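Long-range contacts in mRNA interferase (Mycobacterium tuberculosis, PDB 6L2A), which probably cleaves RNA as the endonuclease toxin of a type II toxin-antitoxin system of the MazF family: residues A[51-56]-A[80-85]; A[11-16]-A[97-102]; A[67-72]-A[104-109]. The protein carries 6 engineered substitutions. One frame throughout, in Å; residues are numbered along the deposited sequence.

Interaction 1 of 3, residues A[51-56]-A[80-85]; sequences TVVPVT and CKAQAE
Val55 and Ala82 form a non-hydrogen-bonded antiparallel pair, their CA atoms 4.4 Å apart, and Thr56 and Lys81 form a hydrogen-bonded one closed by both of its N-H···O bonds. A third backbone bond, from Gln83 N to Pro54 O (2.9 Å), is nearly straight, with the donor almost in line with the C=O bond. Val55 and Ala82 point to one face of the sheet, where Val55 CG2 lies 4.1 Å from Ala82 CB. Val55 CG1, anti to the backbone N (chi1 166°), is pressed against Cys80 CB at 3.4 Å, tighter than usual for carbons. Both strands belong to the antiparallel sheet of the MazF toxin, a member of the SH3 clan, and Leu69 of strand 66-69 touches Val55 and Ala82 alike. Val53, beyond the last bridge, puts CG1 3.8 Å from Ala82 CB and close to the carbonyl of Gln83, while Leu114 of helix 104-117 packs on Val53. Thr56 and Lys81 point to the other face. There Thr56 CG2 meets Lys81 CG at 3.6 Å and Gln83 OE1 at 3.2 Å, the Gln83 chain slanting across the threonine. The Lys81 chain runs on, and NZ is hydrogen-bonded to Lys61 O and Gln66 OE1.

Interaction 2 of 3, residues A[11-16]-A[97-102]; sequences IWQVSL and RPIGRV. Engineered in segment 11-16: Ser15 (natural residue Asp).
Ile11 faces two residues of strand 97-101 at once: its carbonyl oxygen accepts from Ile99 N (2.7 Å) and from Gly100 N (3.2 Å), the signature of a classic beta bulge. Ile11 N in turn donates to Gly100 O along a nearly straight N-H···O line (177°), although the donor stands well above the plane of that carbonyl. Beyond the bulge Gln13 N reaches Arg97 O at 2.8 Å; the return bond from Arg97 N is long and weak. Strand 10-14 is thus paired with strand 95-101 in the antiparallel sheet of this MazF-type toxin, and it also pairs with strand 28-32, Trp12 bonding to Ala30. Buried Ile11, Trp12 and Val102 carry the tight part. Ile11 CD1 lies 3.7 Å from Val102 CG1, the side chains crossing at about a right angle. Pro98, though itself exposed, lies over the buried indole, its CB 3.9 Å from the centroid of the six-membered ring in a CH-pi contact. The indole NE1 is hydrogen-bonded to Glu10 OE2. Toward solvent the fit is looser. Gln13 and the exposed Arg97 run side by side in the same direction, their terminal planes 31° apart. Gln13 CG, anti to the backbone N (chi1 -170°), lies beside the guanidinium, 4.0 Å from Arg97 NH2, and Gln13 CB stands over one guanidinium face, offset toward its rim. Backbone bonds and apolar contact therefore hold this pair, while the glutamine and arginine ends add van der Waals contact with no hydrogen bond between them.

Interaction 3 of 3, residues A[67-72]-A[104-109]; sequences VLLSAT and AAELAQ
Glu106 reaches from the helix toward the end of strand 67-69, where its OE2 accepts a 2.9 Å hydrogen bond from Ser70 N. The amide meets the syn side of the carboxylate, 29° out of its plane. Glu106 CG is anti to the carbonyl carbon (chi1 -74°), and the extended chain beyond carries the carboxylate to Ser70; the Leu69 side chain slants across it, its methyl CD2 lying 3.9 Å from Glu106 CD. The other oxygen, OE1, is bound to Ser103 N just before the helix, and each carboxylate oxygen thus holds a different backbone amide. In the fold this places the start of helix 104-117 against the edge strand 66-69; the axes of strand 67-69 and helix 104-109 come within 8.7 Å, running nearly antiparallel. Ser70 is the N-cap of the short helix that follows, and its OG accepts a weak bond from Thr72 N and one from Thr72 OG1; the carboxylate thus holds the amide of the N-cap residue itself. One turn along from Glu106, Gln109 crosses Val67 obliquely: Gln109 CB lies 3.7 Å from Val67 CG1. Water bridges the polar side. One molecule donates to Leu68 O and accepts from Gln109 NE2; a second donates to both Leu68 O and Glu106 OE2.

Interactions 1 and 2 each pair two strands of one antiparallel sheet, and both lie near the centre of the chain, but interaction 1 is buried and interaction 2 only partly so; the nearest atoms of the two contacts stay about 5 Å apart. Interaction 3 instead sets a helix against the edge of that sheet, again partly open to solvent, and carries a carboxylate-amide bond and bridging waters in place of paired backbones. It joins interaction 1 directly, since strands 66-69 and 80-83 are neighbours, probably bonded through Cys80 O to Leu69 N and Ala82 N to Val67 O. Val102, at the end of interaction 2, packs on Leu69 and Leu107 and so connects the bulged strand pair with interaction 3.

Interaction 1 of 3, residues A[51-56]-A[80-85]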
ATOM      1  N   THR A  51       3.021   1.499  -6.977  1.00 16.33           N
ATOM      2  CA  THR A  51       2.788   1.674  -5.552  1.00 12.82           C
ATOM      3  C   THR A  51       3.909   2.525  -4.972  1.00 17.53           C
ATOM      4  O   THR A  51       5.087   2.249  -5.214  1.00 16.49           O
ATOM      5  CB  THR A  51       2.697   0.325  -4.840  1.00 18.30           C
ATOM      6  OG1 THR A  51       1.604  -0.422  -5.387  1.00 17.50           O
ATOM      7  CG2 THR A  51       2.462   0.530  -3.360  1.00 22.35           C
ATOM      8  N   VAL A  52       3.537   3.571  -4.231  1.00 14.54           N
ATOM      9  CA  VAL A  52       4.494   4.546  -3.728  1.00 13.60           C
ATOM     10  C   VAL A  52       4.281   4.763  -2.237  1.00 18.66           C
ATOM     11  O   VAL A  52       3.202   4.524  -1.691  1.00 16.78           O
ATOM     12  CB  VAL A  52       4.401   5.896  -4.475  1.00 14.74           C
ATOM     13  CG1 VAL A  52       4.680   5.706  -5.960  1.00 14.25           C
ATOM     14  CG2 VAL A  52       3.036   6.536  -4.250  1.00 16.27           C
ATOM     15  N   VAL A  53       5.338   5.238  -1.588  1.00 15.61           N
ATOM     16  CA  VAL A  53       5.313   5.618  -0.178  1.00 13.82           C
ATOM     17  C   VAL A  53       5.592   7.114  -0.080  1.00 15.33           C
ATOM     18  O   VAL A  53       6.697   7.559  -0.423  1.00 18.46           O
ATOM     19  CB  VAL A  53       6.326   4.795   0.631  1.00 15.08           C
ATOM     20  CG1 VAL A  53       6.541   5.406   1.996  1.00 14.38           C
ATOM     21  CG2 VAL A  53       5.845   3.357   0.761  1.00 14.93           C
ATOM     22  N   PRO A  54       4.630   7.922   0.363  1.00 19.84           N
ATOM     23  CA  PRO A  54       4.844   9.372   0.405  1.00 17.37           C
ATOM     24  C   PRO A  54       5.929   9.762   1.394  1.00 18.21           C
ATOM     25  O   PRO A  54       6.195   9.069   2.378  1.00 18.47           O
ATOM     26  CB  PRO A  54       3.479   9.924   0.838  1.00 18.17           C
ATOM     27  CG  PRO A  54       2.507   8.843   0.509  1.00 21.95           C
ATOM     28  CD  PRO A  54       3.249   7.558   0.708  1.00 20.32           C
ATOM     29  N   VAL A  55       6.547  10.905   1.119  1.00 18.20           N
ATOM     30  CA  VAL A  55       7.681  11.411   1.876  1.00 18.95           C
ATOM     31  C   VAL A  55       7.342  12.809   2.373  1.00 19.46           C
ATOM     32  O   VAL A  55       6.734  13.602   1.647  1.00 27.86           O
ATOM     33  CB  VAL A  55       8.953  11.409   1.000  1.00 24.82           C
ATOM     34  CG1 VAL A  55      10.040  12.227   1.626  1.00 33.04           C
ATOM     35  CG2 VAL A  55       9.433   9.984   0.780  1.00 23.46           C
ATOM     36  N   THR A  56       7.714  13.104   3.621  1.00 21.35           N
ATOM     37  CA  THR A  56       7.444  14.400   4.231  1.00 20.97           C
ATOM     38  C   THR A  56       8.707  14.945   4.884  1.00 28.09           C
ATOM     39  O   THR A  56       9.588  14.189   5.300  1.00 25.54           O
ATOM     40  CB  THR A  56       6.324  14.318   5.280  1.00 33.40           C
ATOM     41  OG1 THR A  56       6.177  15.590   5.925  1.00 26.42           O
ATOM     42  CG2 THR A  56       6.652  13.267   6.327  1.00 22.83           C
ATOM     43  N   CYS A  80      14.155  13.920   5.219  1.00 26.19           N
ATOM     44  CA  CYS A  80      12.738  13.626   5.117  1.00 25.27           C
ATOM     45  C   CYS A  80      12.500  12.231   5.667  1.00 24.80           C
ATOM     46  O   CYS A  80      13.440  11.492   5.967  1.00 23.78           O
ATOM     47  CB  CYS A  80      12.254  13.735   3.669  1.00 25.09           C
ATOM     48  SG  CYS A  80      12.227  15.403   2.975  1.00 30.11           S
ATOM     49  N   LYS A  81      11.233  11.865   5.803  1.00 18.34           N
ATOM     50  CA  LYS A  81      10.899  10.512   6.214  1.00 19.71           C
ATOM     51  C   LYS A  81       9.862   9.933   5.266  1.00 16.27           C
ATOM     52  O   LYS A  81       8.899  10.606   4.889  1.00 18.59           O
ATOM     53  CB  LYS A  81      10.396  10.458   7.669  1.00 24.46           C
ATOM     54  CG  LYS A  81       9.134  11.240   7.961  1.00 20.93           C
ATOM     55  CD  LYS A  81       8.679  10.992   9.392  1.00 23.37           C
ATOM     56  CE  LYS A  81       7.312  11.597   9.655  1.00 23.11           C
ATOM     57  NZ  LYS A  81       6.945  11.524  11.096  1.00 23.49           N
ATOM     58  N   ALA A  82      10.096   8.691   4.851  1.00 18.78           N
ATOM     59  CA  ALA A  82       9.104   7.940   4.101  1.00 15.54           C
ATOM     60  C   ALA A  82       8.063   7.403   5.072  1.00 16.45           C
ATOM     61  O   ALA A  82       8.410   6.865   6.125  1.00 16.93           O
ATOM     62  CB  ALA A  82       9.762   6.792   3.335  1.00 15.12           C
ATOM     63  N   GLN A  83       6.792   7.562   4.724  1.00 18.36           N
ATOM     64  CA  GLN A  83       5.679   7.190   5.594  1.00 22.32           C
ATOM     65  C   GLN A  83       5.013   5.948   5.009  1.00 16.07           C
ATOM     66  O   GLN A  83       4.109   6.049   4.177  1.00 16.39           O
ATOM     67  CB  GLN A  83       4.689   8.341   5.723  1.00 16.91           C
ATOM     68  CG  GLN A  83       5.301   9.648   6.190  1.00 18.85           C
ATOM     69  CD  GLN A  83       4.271  10.755   6.295  1.00 30.22           C
ATOM     70  OE1 GLN A  83       4.119  11.565   5.381  1.00 33.83           O
ATOM     71  NE2 GLN A  83       3.552  10.791   7.410  1.00 29.59           N
ATOM     72  N   ALA A  84       5.460   4.770   5.454  1.00 16.09           N
ATOM     73  CA  ALA A  84       4.901   3.526   4.938  1.00 18.50           C
ATOM     74  C   ALA A  84       3.430   3.362   5.288  1.00 22.53           C
ATOM     75  O   ALA A  84       2.714   2.649   4.575  1.00 17.85           O
ATOM     76  CB  ALA A  84       5.694   2.326   5.459  1.00 17.65           C
ATOM     77  N   GLU A  85       2.959   4.001   6.362  1.00 17.83           N
ATOM     78  CA  GLU A  85       1.543   3.936   6.699  1.00 20.01           C
ATOM     79  C   GLU A  85       0.675   4.734   5.734  1.00 21.95           C
ATOM     80  O   GLU A  85      -0.553   4.614   5.788  1.00 21.67           O
ATOM     81  CB  GLU A  85       1.314   4.421   8.137  1.00 20.32           C
ATOM     82  CG  GLU A  85       1.234   5.939   8.324  1.00 21.22           C
ATOM     83  CD  GLU A  85       2.590   6.633   8.329  1.00 27.62           C
ATOM     84  OE1 GLU A  85       3.609   5.993   7.996  1.00 17.87           O
ATOM     85  OE2 GLU A  85       2.634   7.832   8.676  1.00 28.57           O
TER

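Interaction 2 of 3, residues A[11-16]-A[97-102]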
ATOM      1  N   ILE A  11      12.843   8.113  -6.037  1.00 12.71           N
ATOM      2  CA  ILE A  11      11.989   9.151  -5.470  1.00 17.33           C
ATOM      3  C   ILE A  11      11.433   9.975  -6.620  1.00 19.40           C
ATOM      4  O   ILE A  11      12.194  10.549  -7.409  1.00 16.67           O
ATOM      5  CB  ILE A  11      12.751  10.032  -4.472  1.00 18.34           C
ATOM      6  CG1 ILE A  11      13.289   9.172  -3.333  1.00 18.15           C
ATOM      7  CG2 ILE A  11      11.848  11.137  -3.930  1.00 21.24           C
ATOM      8  CD1 ILE A  11      14.181   9.914  -2.403  1.00 25.79           C
ATOM      9  N   TRP A  12      10.110  10.032  -6.715  1.00 18.38           N
ATOM     10  CA  TRP A  12       9.420  10.749  -7.771  1.00 21.38           C
ATOM     11  C   TRP A  12       8.485  11.789  -7.173  1.00 20.32           C
ATOM     12  O   TRP A  12       7.913  11.587  -6.099  1.00 23.97           O
ATOM     13  CB  TRP A  12       8.604   9.797  -8.655  1.00 20.98           C
ATOM     14  CG  TRP A  12       9.411   9.006  -9.631  1.00 16.45           C
ATOM     15  CD1 TRP A  12      10.321   8.032  -9.344  1.00 19.53           C
ATOM     16  CD2 TRP A  12       9.365   9.108 -11.058  1.00 22.02           C
ATOM     17  NE1 TRP A  12      10.855   7.529 -10.505  1.00 20.48           N
ATOM     18  CE2 TRP A  12      10.284   8.171 -11.572  1.00 17.12           C
ATOM     19  CE3 TRP A  12       8.640   9.903 -11.951  1.00 19.15           C
ATOM     20  CZ2 TRP A  12      10.498   8.008 -12.940  1.00 22.42           C
ATOM     21  CZ3 TRP A  12       8.854   9.740 -13.311  1.00 21.43           C
ATOM     22  CH2 TRP A  12       9.774   8.799 -13.791  1.00 17.00           C
ATOM     23  N   GLN A  13       8.340  12.904  -7.878  1.00 24.83           N
ATOM     24  CA  GLN A  13       7.233  13.811  -7.621  1.00 24.88           C
ATOM     25  C   GLN A  13       5.974  13.206  -8.225  1.00 23.77           C
ATOM     26  O   GLN A  13       5.964  12.831  -9.402  1.00 20.40           O
ATOM     27  CB  GLN A  13       7.514  15.190  -8.217  1.00 29.25           C
ATOM     28  CG  GLN A  13       6.529  16.271  -7.796  1.00 32.34           C
ATOM     29  CD  GLN A  13       6.766  16.767  -6.378  1.00 44.12           C
ATOM     30  OE1 GLN A  13       7.589  16.221  -5.640  1.00 34.05           O
ATOM     31  NE2 GLN A  13       6.049  17.818  -5.996  1.00 56.90           N
ATOM     32  N   VAL A  14       4.922  13.075  -7.417  1.00 15.72           N
ATOM     33  CA  VAL A  14       3.713  12.387  -7.845  1.00 24.59           C
ATOM     34  C   VAL A  14       2.500  13.246  -7.523  1.00 26.74           C
ATOM     35  O   VAL A  14       2.523  14.092  -6.627  1.00 22.80           O
ATOM     36  CB  VAL A  14       3.565  10.991  -7.195  1.00 26.17           C
ATOM     37  CG1 VAL A  14       4.781  10.131  -7.486  1.00 26.37           C
ATOM     38  CG2 VAL A  14       3.342  11.115  -5.695  1.00 26.15           C
ATOM     39  N   SER A  15       1.429  13.014  -8.275  1.00 28.01           N
ATOM     40  CA  SER A  15       0.145  13.653  -8.019  1.00 32.23           C
ATOM     41  C   SER A  15      -0.702  12.727  -7.155  1.00 32.12           C
ATOM     42  O   SER A  15      -1.031  11.611  -7.571  1.00 38.99           O
ATOM     43  CB  SER A  15      -0.572  13.975  -9.330  1.00 33.07           C
ATOM     44  OG  SER A  15      -1.919  14.341  -9.090  1.00 36.99           O
ATOM     45  N   LEU A  16      -1.047  13.183  -5.957  1.00 33.52           N
ATOM     46  CA  LEU A  16      -1.877  12.395  -5.053  1.00 43.41           C
ATOM     47  C   LEU A  16      -3.299  12.943  -5.005  1.00 51.59           C
ATOM     48  O   LEU A  16      -4.268  12.184  -5.032  1.00 52.75           O
ATOM     49  CB  LEU A  16      -1.272  12.369  -3.649  1.00 36.18           C
ATOM     50  N   ARG A  97       7.781  13.566 -12.279  1.00 23.06           N
ATOM     51  CA  ARG A  97       9.197  13.672 -12.602  1.00 25.81           C
ATOM     52  C   ARG A  97      10.001  12.944 -11.537  1.00 19.13           C
ATOM     53  O   ARG A  97       9.578  12.890 -10.377  1.00 24.50           O
ATOM     54  CB  ARG A  97       9.637  15.143 -12.695  1.00 26.75           C
ATOM     55  CG  ARG A  97       9.769  15.831 -11.349  1.00 38.71           C
ATOM     56  CD  ARG A  97       9.815  17.345 -11.476  1.00 47.57           C
ATOM     57  NE  ARG A  97       9.341  17.985 -10.253  1.00 58.22           N
ATOM     58  CZ  ARG A  97      10.099  18.202  -9.182  1.00 54.21           C
ATOM     59  NH1 ARG A  97      11.374  17.837  -9.183  1.00 52.53           N
ATOM     60  NH2 ARG A  97       9.582  18.786  -8.109  1.00 48.50           N
ATOM     61  N   PRO A  98      11.140  12.365 -11.898  1.00 24.67           N
ATOM     62  CA  PRO A  98      12.018  11.764 -10.891  1.00 22.58           C
ATOM     63  C   PRO A  98      12.845  12.821 -10.179  1.00 30.16           C
ATOM     64  O   PRO A  98      13.266  13.821 -10.765  1.00 26.74           O
ATOM     65  CB  PRO A  98      12.909  10.832 -11.718  1.00 21.44           C
ATOM     66  CG  PRO A  98      12.989  11.501 -13.048  1.00 20.83           C
ATOM     67  CD  PRO A  98      11.658  12.183 -13.265  1.00 24.59           C
ATOM     68  N   ILE A  99      13.077  12.579  -8.892  1.00 20.86           N
ATOM     69  CA  ILE A  99      13.825  13.494  -8.045  1.00 22.56           C
ATOM     70  C   ILE A  99      15.168  12.907  -7.634  1.00 28.57           C
ATOM     71  O   ILE A  99      16.180  13.611  -7.613  1.00 23.59           O
ATOM     72  CB  ILE A  99      12.989  13.884  -6.806  1.00 21.95           C
ATOM     73  CG1 ILE A  99      11.733  14.645  -7.233  1.00 32.73           C
ATOM     74  CG2 ILE A  99      13.814  14.705  -5.828  1.00 39.00           C
ATOM     75  CD1 ILE A  99      10.757  14.888  -6.103  1.00 33.73           C
ATOM     76  N   GLY A 100      15.197  11.617  -7.314  1.00 21.49           N
ATOM     77  CA  GLY A 100      16.419  10.963  -6.904  1.00 20.75           C
ATOM     78  C   GLY A 100      16.187   9.518  -6.521  1.00 24.11           C
ATOM     79  O   GLY A 100      15.343   8.839  -7.111  1.00 20.35           O
ATOM     80  N   ARG A 101      16.920   9.043  -5.520  1.00 20.91           N
ATOM     81  CA  ARG A 101      16.869   7.642  -5.136  1.00 18.68           C
ATOM     82  C   ARG A 101      17.282   7.512  -3.681  1.00 26.48           C
ATOM     83  O   ARG A 101      18.162   8.241  -3.216  1.00 26.56           O
ATOM     84  CB  ARG A 101      17.795   6.808  -6.024  1.00 25.09           C
ATOM     85  CG  ARG A 101      17.553   5.320  -6.007  1.00 44.13           C
ATOM     86  CD  ARG A 101      18.715   4.623  -6.691  1.00 47.70           C
ATOM     87  NE  ARG A 101      19.965   5.349  -6.465  1.00 48.81           N
ATOM     88  CZ  ARG A 101      20.825   5.064  -5.492  1.00 52.21           C
ATOM     89  NH1 ARG A 101      20.573   4.062  -4.659  1.00 40.61           N
ATOM     90  NH2 ARG A 101      21.938   5.773  -5.352  1.00 49.32           N
ATOM     91  N   VAL A 102      16.648   6.590  -2.965  1.00 21.87           N
ATOM     92  CA  VAL A 102      17.122   6.239  -1.632  1.00 17.95           C
ATOM     93  C   VAL A 102      18.255   5.231  -1.771  1.00 19.98           C
ATOM     94  O   VAL A 102      18.337   4.486  -2.754  1.00 18.62           O
ATOM     95  CB  VAL A 102      15.980   5.691  -0.751  1.00 19.39           C
ATOM     96  CG1 VAL A 102      14.792   6.646  -0.764  1.00 15.57           C
ATOM     97  CG2 VAL A 102      15.561   4.296  -1.204  1.00 17.47           C
TER

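Interaction 3 of 3, residues A[67-72]-A[104-109]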
ATOM      1  N   VAL A  67      10.769   5.812   7.766  1.00 18.98           N
ATOM      2  CA  VAL A  67      12.210   5.693   7.552  1.00 18.34           C
ATOM      3  C   VAL A  67      12.788   7.072   7.269  1.00 17.92           C
ATOM      4  O   VAL A  67      12.354   7.753   6.333  1.00 16.89           O
ATOM      5  CB  VAL A  67      12.549   4.726   6.405  1.00 18.30           C
ATOM      6  CG1 VAL A  67      14.060   4.636   6.222  1.00 18.51           C
ATOM      7  CG2 VAL A  67      11.967   3.346   6.682  1.00 15.84           C
ATOM      8  N   LEU A  68      13.781   7.472   8.059  1.00 19.54           N
ATOM      9  CA  LEU A  68      14.486   8.724   7.821  1.00 21.33           C
ATOM     10  C   LEU A  68      15.317   8.626   6.545  1.00 24.01           C
ATOM     11  O   LEU A  68      16.111   7.694   6.381  1.00 21.29           O
ATOM     12  CB  LEU A  68      15.382   9.053   9.016  1.00 23.62           C
ATOM     13  CG  LEU A  68      16.340  10.244   8.902  1.00 26.21           C
ATOM     14  CD1 LEU A  68      15.578  11.555   8.906  1.00 29.15           C
ATOM     15  CD2 LEU A  68      17.362  10.211  10.026  1.00 45.42           C
ATOM     16  N   LEU A  69      15.129   9.584   5.640  1.00 17.83           N
ATOM     17  CA  LEU A  69      15.842   9.628   4.368  1.00 21.36           C
ATOM     18  C   LEU A  69      16.781  10.829   4.367  1.00 27.48           C
ATOM     19  O   LEU A  69      16.326  11.975   4.433  1.00 24.93           O
ATOM     20  CB  LEU A  69      14.866   9.707   3.193  1.00 20.45           C
ATOM     21  CG  LEU A  69      13.827   8.586   3.088  1.00 17.46           C
ATOM     22  CD1 LEU A  69      12.887   8.825   1.915  1.00 22.99           C
ATOM     23  CD2 LEU A  69      14.515   7.235   2.964  1.00 14.49           C
ATOM     24  N   SER A  70      18.082  10.564   4.285  1.00 24.52           N
ATOM     25  CA  SER A  70      19.075  11.631   4.350  1.00 30.90           C
ATOM     26  C   SER A  70      19.080  12.460   3.069  1.00 36.75           C
ATOM     27  O   SER A  70      18.953  11.929   1.963  1.00 42.99           O
ATOM     28  CB  SER A  70      20.466  11.046   4.596  1.00 38.66           C
ATOM     29  OG  SER A  70      21.458  11.795   3.914  1.00 45.23           O
ATOM     30  N   ALA A  71      19.249  13.776   3.228  1.00 40.61           N
ATOM     31  CA  ALA A  71      19.262  14.673   2.076  1.00 43.17           C
ATOM     32  C   ALA A  71      20.459  14.418   1.169  1.00 51.88           C
ATOM     33  O   ALA A  71      20.363  14.603  -0.050  1.00 49.12           O
ATOM     34  CB  ALA A  71      19.256  16.129   2.547  1.00 35.86           C
ATOM     35  N   THR A  72      21.584  13.979   1.737  1.00 53.76           N
ATOM     36  CA  THR A  72      22.825  13.804   0.990  1.00 55.53           C
ATOM     37  C   THR A  72      22.757  12.693  -0.057  1.00 54.01           C
ATOM     38  O   THR A  72      23.752  12.475  -0.755  1.00 59.41           O
ATOM     39  CB  THR A  72      23.979  13.526   1.959  1.00 43.14           C
ATOM     40  OG1 THR A  72      23.829  12.218   2.522  1.00 57.97           O
ATOM     41  CG2 THR A  72      23.993  14.554   3.086  1.00 48.27           C
ATOM     42  N   ALA A 104      20.528   1.845  -0.881  1.00 14.71           N
ATOM     43  CA  ALA A 104      20.109   0.465  -0.661  1.00 21.27           C
ATOM     44  C   ALA A 104      19.875   0.178   0.818  1.00 15.29           C
ATOM     45  O   ALA A 104      19.034  -0.661   1.163  1.00 16.43           O
ATOM     46  CB  ALA A 104      21.144  -0.501  -1.239  1.00 34.65           C
ATOM     47  N   ALA A 105      20.602   0.860   1.707  1.00 18.16           N
ATOM     48  CA  ALA A 105      20.374   0.676   3.137  1.00 22.87           C
ATOM     49  C   ALA A 105      19.054   1.303   3.569  1.00 19.30           C
ATOM     50  O   ALA A 105      18.328   0.732   4.392  1.00 16.00           O
ATOM     51  CB  ALA A 105      21.539   1.261   3.934  1.00 26.79           C
ATOM     52  N   GLU A 106      18.728   2.479   3.029  1.00 18.25           N
ATOM     53  CA  GLU A 106      17.439   3.090   3.333  1.00 19.91           C
ATOM     54  C   GLU A 106      16.290   2.246   2.792  1.00 19.96           C
ATOM     55  O   GLU A 106      15.240   2.131   3.433  1.00 15.57           O
ATOM     56  CB  GLU A 106      17.385   4.510   2.768  1.00 14.98           C
ATOM     57  CG  GLU A 106      18.222   5.520   3.550  1.00 18.77           C
ATOM     58  CD  GLU A 106      18.430   6.820   2.795  1.00 20.84           C
ATOM     59  OE1 GLU A 106      18.252   6.828   1.559  1.00 29.44           O
ATOM     60  OE2 GLU A 106      18.766   7.837   3.437  1.00 22.34           O
ATOM     61  N   LEU A 107      16.473   1.638   1.615  1.00 16.93           N
ATOM     62  CA  LEU A 107      15.417   0.800   1.053  1.00 18.59           C
ATOM     63  C   LEU A 107      15.212  -0.458   1.886  1.00 14.27           C
ATOM     64  O   LEU A 107      14.073  -0.891   2.093  1.00 17.15           O
ATOM     65  CB  LEU A 107      15.738   0.441  -0.398  1.00 19.21           C
ATOM     66  CG  LEU A 107      14.610  -0.249  -1.168  1.00 18.28           C
ATOM     67  CD1 LEU A 107      13.361   0.620  -1.182  1.00 14.81           C
ATOM     68  CD2 LEU A 107      15.042  -0.583  -2.588  1.00 22.82           C
ATOM     69  N   ALA A 108      16.302  -1.063   2.368  1.00 15.43           N
ATOM     70  CA  ALA A 108      16.169  -2.194   3.280  1.00 14.18           C
ATOM     71  C   ALA A 108      15.415  -1.792   4.542  1.00 14.28           C
ATOM     72  O   ALA A 108      14.587  -2.556   5.052  1.00 17.01           O
ATOM     73  CB  ALA A 108      17.548  -2.757   3.629  1.00 17.17           C
ATOM     74  N   GLN A 109      15.690  -0.592   5.060  1.00 16.08           N
ATOM     75  CA  GLN A 109      14.912  -0.077   6.180  1.00 17.01           C
ATOM     76  C   GLN A 109      13.447   0.095   5.797  1.00 15.24           C
ATOM     77  O   GLN A 109      12.550  -0.224   6.587  1.00 17.23           O
ATOM     78  CB  GLN A 109      15.493   1.251   6.662  1.00 19.00           C
ATOM     79  CG  GLN A 109      16.688   1.115   7.592  1.00 23.58           C
ATOM     80  CD  GLN A 109      17.152   2.455   8.126  1.00 44.52           C
ATOM     81  OE1 GLN A 109      17.167   2.683   9.337  1.00 48.76           O
ATOM     82  NE2 GLN A 109      17.529   3.352   7.223  1.00 29.07           N
TER
HETATM   83  O   HOH W   1      17.440   5.887   7.789  1.00 32.33           O
HETATM   84  O   HOH W   2      18.874   7.679   6.420  1.00 33.10           O